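Local coordinates for PKS_KS domain-containing protein (Photorhabdus luminescens subsp. laumondii, PDB 6SMO), which probably acts as a 3-oxoacyl-[acyl-carrier-protein] synthase of the thiolase-like superfamily and holds a dodecanal bearing five oxo groups in its pocket, at residues Val326-Ala331 with Pro359-Lys364; Lys388-Pro393 with Gly413-Ile418. One frame throughout, in Å; residues are numbered along the deposited sequence.

Interaction 1 pairs two parallel strands at one margin of the large mixed sheet, and interaction 2, its centre about 10 Å away, is a small antiparallel pair beside it. Chain order runs straight from one to the other, with helix 372-388 between them. Two side-chain amides probably tie them together: Asn327 ND2 lies 2.8 Å from Pro417 O, and Asn361 ND2 lies 2.9 Å from His392 O. Packing adds Asn327 against Tyr416 and Leu363 against His392. The bound pentaoxododecanal lies about 12 Å from the side chain of Ser362; beyond Ser362 the chain continues to His369 and Leu371 of the ligand pocket.

Interaction 1 (Val326-Ala331 with Pro359-Lys364)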
loop_
_atom_site.group_PDB
_atom_site.type_symbol
_atom_site.label_atom_id
_atom_site.label_comp_id
_atom_site.label_asym_id
_atom_site.label_seq_id
_atom_site.Cartn_x
_atom_site.Cartn_y
_atom_site.Cartn_z
ATOM N N VAL B 326 -3.145 -25.027 -15.576
ATOM C CA VAL B 326 -3.925 -24.357 -14.490
ATOM C C VAL B 326 -5.263 -25.092 -14.332
ATOM O O VAL B 326 -6.087 -25.011 -15.266
ATOM C CB VAL B 326 -4.139 -22.856 -14.775
ATOM C CG1 VAL B 326 -4.975 -22.189 -13.693
ATOM C CG2 VAL B 326 -2.821 -22.118 -14.956
ATOM N N ASN B 327 -5.466 -25.772 -13.197
ATOM C CA ASN B 327 -6.690 -26.570 -12.904
ATOM C C ASN B 327 -7.269 -26.192 -11.531
ATOM O O ASN B 327 -8.073 -26.982 -11.005
ATOM C CB ASN B 327 -6.413 -28.074 -13.010
ATOM C CG ASN B 327 -5.518 -28.608 -11.909
ATOM O OD1 ASN B 327 -4.721 -27.876 -11.329
ATOM N ND2 ASN B 327 -5.643 -29.893 -11.617
ATOM N N TYR B 328 -6.901 -25.028 -10.982
ATOM C CA TYR B 328 -7.482 -24.474 -9.730
ATOM C C TYR B 328 -7.123 -22.988 -9.591
ATOM O O TYR B 328 -5.980 -22.611 -9.912
ATOM C CB TYR B 328 -7.010 -25.257 -8.503
ATOM C CG TYR B 328 -7.394 -24.611 -7.196
ATOM C CD1 TYR B 328 -8.721 -24.540 -6.800
ATOM C CD2 TYR B 328 -6.441 -24.032 -6.373
ATOM C CE1 TYR B 328 -9.090 -23.931 -5.611
ATOM C CE2 TYR B 328 -6.794 -23.421 -5.181
ATOM C CZ TYR B 328 -8.122 -23.368 -4.798
ATOM O OH TYR B 328 -8.468 -22.764 -3.625
ATOM N N ILE B 329 -8.079 -22.181 -9.117
ATOM C CA ILE B 329 -7.943 -20.705 -8.922
ATOM C C ILE B 329 -8.506 -20.336 -7.543
ATOM O O ILE B 329 -9.696 -20.611 -7.300
ATOM C CB ILE B 329 -8.651 -19.933 -10.058
ATOM C CG1 ILE B 329 -8.069 -20.268 -11.434
ATOM C CG2 ILE B 329 -8.627 -18.434 -9.796
ATOM C CD1 ILE B 329 -9.003 -19.982 -12.587
ATOM N N SER B 330 -7.676 -19.744 -6.678
ATOM C CA SER B 330 -8.078 -19.125 -5.387
ATOM C C SER B 330 -8.422 -17.650 -5.629
ATOM O O SER B 330 -7.542 -16.794 -5.423
ATOM C CB SER B 330 -6.999 -19.274 -4.344
ATOM O OG SER B 330 -7.353 -18.597 -3.146
ATOM N N ALA B 331 -9.654 -17.367 -6.061
ATOM C CA ALA B 331 -10.109 -16.019 -6.474
ATOM C C ALA B 331 -10.221 -15.104 -5.249
ATOM O O ALA B 331 -10.363 -15.624 -4.123
ATOM C CB ALA B 331 -11.421 -16.106 -7.212
ATOM N N PRO B 359 -12.231 -25.661 -10.921
ATOM C CA PRO B 359 -12.747 -25.226 -9.621
ATOM C C PRO B 359 -12.163 -23.871 -9.189
ATOM O O PRO B 359 -10.952 -23.739 -9.152
ATOM C CB PRO B 359 -12.316 -26.341 -8.652
ATOM C CG PRO B 359 -12.050 -27.537 -9.540
ATOM C CD PRO B 359 -11.525 -26.948 -10.831
ATOM N N ILE B 360 -13.040 -22.906 -8.893
ATOM C CA ILE B 360 -12.695 -21.533 -8.414
ATOM C C ILE B 360 -13.404 -21.317 -7.073
ATOM O O ILE B 360 -14.602 -21.624 -7.002
ATOM C CB ILE B 360 -13.112 -20.471 -9.455
ATOM C CG1 ILE B 360 -12.558 -20.779 -10.849
ATOM C CG2 ILE B 360 -12.719 -19.075 -8.996
ATOM C CD1 ILE B 360 -13.370 -20.188 -11.977
ATOM N N ASN B 361 -12.706 -20.816 -6.049
ATOM C CA ASN B 361 -13.301 -20.592 -4.702
ATOM C C ASN B 361 -12.879 -19.231 -4.139
ATOM O O ASN B 361 -11.925 -18.624 -4.667
ATOM C CB ASN B 361 -12.961 -21.719 -3.722
ATOM C CG ASN B 361 -11.475 -21.944 -3.534
ATOM O OD1 ASN B 361 -10.651 -21.203 -4.066
ATOM N ND2 ASN B 361 -11.123 -22.969 -2.775
ATOM N N SER B 362 -13.598 -18.785 -3.103
ATOM C CA SER B 362 -13.314 -17.577 -2.287
ATOM C C SER B 362 -13.393 -17.952 -0.803
ATOM O O SER B 362 -14.441 -18.486 -0.390
ATOM C CB SER B 362 -14.273 -16.465 -2.621
ATOM O OG SER B 362 -14.046 -15.334 -1.793
ATOM N N LEU B 363 -12.329 -17.686 -0.040
ATOM C CA LEU B 363 -12.257 -17.974 1.418
ATOM C C LEU B 363 -13.074 -16.930 2.191
ATOM O O LEU B 363 -13.451 -17.218 3.343
ATOM C CB LEU B 363 -10.794 -17.968 1.872
ATOM C CG LEU B 363 -10.522 -18.654 3.211
ATOM C CD1 LEU B 363 -10.558 -20.166 3.063
ATOM C CD2 LEU B 363 -9.189 -18.208 3.791
ATOM N N LYS B 364 -13.342 -15.774 1.573
ATOM C CA LYS B 364 -14.049 -14.621 2.198
ATOM C C LYS B 364 -15.511 -14.979 2.506
ATOM O O LYS B 364 -16.155 -14.195 3.228
ATOM C CB LYS B 364 -13.974 -13.389 1.292
ATOM C CG LYS B 364 -12.581 -12.802 1.104
ATOM C CD LYS B 364 -12.573 -11.537 0.272
ATOM C CE LYS B 364 -11.194 -10.945 0.071
ATOM N NZ LYS B 364 -10.347 -11.784 -0.808
#
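Ile329 and Ile360 pair in parallel, their side chains lying side by side on one sheet face with Ile329 CD1 4.0 Å from Ile360 CG1. Ala331 CB packs against Ile360 CG2 at 3.7 Å, and Ile347 of helix 337-350 covers both isoleucines, which makes this the close-packed apolar side. Backbone bonds run from Ile329 N to Pro359 O (3.3 Å) and from Asn361 N to Ile329 O (3.3 Å); a weak one follows from Ala331 N to Asn361 O. This is the beta-alpha-beta crossover of the thiolase-like fold: strand 326-330, helix 337-350, then strand 360-361 at the sheet margin. The face of Ser330 and Asn361 is polar instead. The Tyr328 ring and Asn361 amide stand 83° apart, and Asn361 ND2 reaches the ring edge in plane, donating to Tyr328 OH at 2.8 Å. Asn361 ND2 also bonds to Glu385 OE2, giving that buried NH2 group more than one acceptor. Packing is looser at partly exposed Asn327, whose carbonyl O meets Pro359 CD at 3.5 Å while its OD1 accepts from Lys419 N. Buried Ser362 has little contact with strand 326-330; its OG bonds to Gly333 O.

Interaction 2 (Lys388-Pro393 with Gly413-Ile418); sequences KQYVHP and GCSYPI
Val391 and Cys414 form the hydrogen-bonded pair, and Tyr390 and Ser415 the non-hydrogen-bonded pair, of a two-stranded antiparallel sheet that follows helix 372-388 in the ketosynthase fold. Val391 N gives a 3.1 Å backbone bond to Cys414 O, answered by a long, weak one from Cys414 N to Val391 O. Beyond the paired residues Gln389 O accepts from Tyr416 N at 2.9 Å, the donor standing 41° above the carbonyl plane. Gln389, with positive phi, is where the chain leaves helical geometry. A single polar side chain bonds across: Gln389 is bent at chi2 (-75°), which turns CD back toward the other segment, where OE1 takes a weak bond from Ile418 N at 3.3 Å. Gln389 NE2 comes within 3.6 Å of Pro417 CA, the two side chains crossing at about a right angle. Apolar contacts gather on the Val391 side. Val391 CG2 meets Tyr416 CB at 3.6 Å, the two side chains pointing the same way, and touches Ile418 CD1 at 4.0 Å; Tyr328 and Glu385 also border this buried valine and Ile418. Separately, Pro393 ring atoms CB and CG make van der Waals contact with the Gly413 backbone. Aromatic packing occupies the opposite face, where the Tyr390 ring, stacked also with His52, lies across the Gly413-Cys414 backbone. Cys414 O stands 3.4 Å above the Tyr390 ring plane, offset toward the rim and nearest CD1.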
loop_
_atom_site.group_PDB
_atom_site.type_symbol
_atom_site.label_atom_id
_atom_site.label_comp_id
_atom_site.label_asym_id
_atom_site.label_seq_id
_atom_site.Cartn_x
_atom_site.Cartn_y
_atom_site.Cartn_z
ATOM N N LYS B 388 -2.522 -30.990 0.762
ATOM C CA LYS B 388 -3.507 -32.032 1.163
ATOM C C LYS B 388 -4.378 -32.441 -0.033
ATOM O O LYS B 388 -5.264 -33.297 0.162
ATOM C CB LYS B 388 -4.340 -31.518 2.342
ATOM C CG LYS B 388 -3.570 -31.382 3.650
ATOM C CD LYS B 388 -4.247 -30.498 4.674
ATOM C CE LYS B 388 -3.433 -30.327 5.940
ATOM N NZ LYS B 388 -3.546 -31.505 6.834
ATOM N N GLN B 389 -4.127 -31.873 -1.222
ATOM C CA GLN B 389 -4.855 -32.175 -2.486
ATOM C C GLN B 389 -6.367 -32.100 -2.235
ATOM O O GLN B 389 -7.099 -32.984 -2.727
ATOM C CB GLN B 389 -4.446 -33.548 -3.026
ATOM C CG GLN B 389 -2.980 -33.645 -3.428
ATOM C CD GLN B 389 -2.684 -32.953 -4.737
ATOM O OE1 GLN B 389 -2.670 -31.727 -4.827
ATOM N NE2 GLN B 389 -2.429 -33.742 -5.768
ATOM N N TYR B 390 -6.807 -31.083 -1.488
ATOM C CA TYR B 390 -8.229 -30.795 -1.166
ATOM C C TYR B 390 -8.533 -29.341 -1.536
ATOM O O TYR B 390 -7.612 -28.502 -1.483
ATOM C CB TYR B 390 -8.519 -31.064 0.314
ATOM C CG TYR B 390 -9.979 -30.996 0.688
ATOM C CD1 TYR B 390 -10.789 -32.118 0.607
ATOM C CD2 TYR B 390 -10.555 -29.812 1.117
ATOM C CE1 TYR B 390 -12.132 -32.066 0.946
ATOM C CE2 TYR B 390 -11.897 -29.741 1.458
ATOM C CZ TYR B 390 -12.689 -30.873 1.373
ATOM O OH TYR B 390 -14.010 -30.813 1.710
ATOM N N VAL B 391 -9.787 -29.062 -1.901
ATOM C CA VAL B 391 -10.276 -27.708 -2.293
ATOM C C VAL B 391 -11.452 -27.336 -1.382
ATOM O O VAL B 391 -12.465 -28.062 -1.406
ATOM C CB VAL B 391 -10.668 -27.670 -3.782
ATOM C CG1 VAL B 391 -11.289 -26.339 -4.170
ATOM C CG2 VAL B 391 -9.484 -27.982 -4.684
ATOM N N HIS B 392 -11.314 -26.254 -0.606
ATOM C CA HIS B 392 -12.366 -25.734 0.308
ATOM C C HIS B 392 -13.492 -25.131 -0.529
ATOM O O HIS B 392 -13.243 -24.596 -1.608
ATOM C CB HIS B 392 -11.784 -24.751 1.338
ATOM C CG HIS B 392 -11.391 -23.418 0.789
ATOM N ND1 HIS B 392 -12.319 -22.494 0.344
ATOM C CD2 HIS B 392 -10.181 -22.835 0.646
ATOM C CE1 HIS B 392 -11.695 -21.411 -0.071
ATOM N NE2 HIS B 392 -10.382 -21.595 0.103
ATOM N N PRO B 393 -14.762 -25.209 -0.068
ATOM C CA PRO B 393 -15.894 -24.686 -0.830
ATOM C C PRO B 393 -16.153 -23.190 -0.605
ATOM O O PRO B 393 -15.669 -22.649 0.372
ATOM C CB PRO B 393 -17.062 -25.506 -0.268
ATOM C CG PRO B 393 -16.693 -25.710 1.189
ATOM C CD PRO B 393 -15.180 -25.815 1.207
ATOM N N GLY B 413 -17.009 -28.980 -0.153
ATOM C CA GLY B 413 -15.693 -29.155 -0.799
ATOM C C GLY B 413 -15.465 -30.601 -1.208
ATOM O O GLY B 413 -16.384 -31.422 -1.010
ATOM N N CYS B 414 -14.285 -30.908 -1.755
ATOM C CA CYS B 414 -13.916 -32.261 -2.255
ATOM C C CYS B 414 -12.401 -32.369 -2.465
ATOM O O CYS B 414 -11.738 -31.320 -2.592
ATOM C CB CYS B 414 -14.631 -32.569 -3.565
ATOM S SG CYS B 414 -14.222 -31.412 -4.898
ATOM N N SER B 415 -11.888 -33.602 -2.500
ATOM C CA SER B 415 -10.492 -33.939 -2.883
ATOM C C SER B 415 -10.304 -33.641 -4.374
ATOM O O SER B 415 -11.159 -34.077 -5.170
ATOM C CB SER B 415 -10.168 -35.378 -2.565
ATOM O OG SER B 415 -10.316 -35.638 -1.178
ATOM N N TYR B 416 -9.241 -32.913 -4.728
ATOM C CA TYR B 416 -8.914 -32.512 -6.121
ATOM C C TYR B 416 -7.399 -32.473 -6.304
ATOM O O TYR B 416 -6.695 -31.886 -5.485
ATOM C CB TYR B 416 -9.549 -31.158 -6.447
ATOM C CG TYR B 416 -9.612 -30.841 -7.919
ATOM C CD1 TYR B 416 -10.687 -31.247 -8.693
ATOM C CD2 TYR B 416 -8.590 -30.144 -8.544
ATOM C CE1 TYR B 416 -10.749 -30.965 -10.048
ATOM C CE2 TYR B 416 -8.638 -29.854 -9.898
ATOM C CZ TYR B 416 -9.721 -30.264 -10.654
ATOM O OH TYR B 416 -9.772 -29.980 -11.987
ATOM N N PRO B 417 -6.849 -33.089 -7.377
ATOM C CA PRO B 417 -5.407 -33.074 -7.615
ATOM C C PRO B 417 -4.977 -31.764 -8.292
ATOM O O PRO B 417 -5.150 -31.636 -9.491
ATOM C CB PRO B 417 -5.187 -34.299 -8.517
ATOM C CG PRO B 417 -6.496 -34.469 -9.271
ATOM C CD PRO B 417 -7.576 -33.824 -8.423
ATOM N N ILE B 418 -4.439 -30.829 -7.502
ATOM C CA ILE B 418 -3.999 -29.478 -7.962
ATOM C C ILE B 418 -2.576 -29.599 -8.517
ATOM O O ILE B 418 -1.688 -30.049 -7.764
ATOM C CB ILE B 418 -4.081 -28.442 -6.818
ATOM C CG1 ILE B 418 -5.471 -28.404 -6.175
ATOM C CG2 ILE B 418 -3.657 -27.064 -7.306
ATOM C CD1 ILE B 418 -5.490 -27.805 -4.787
#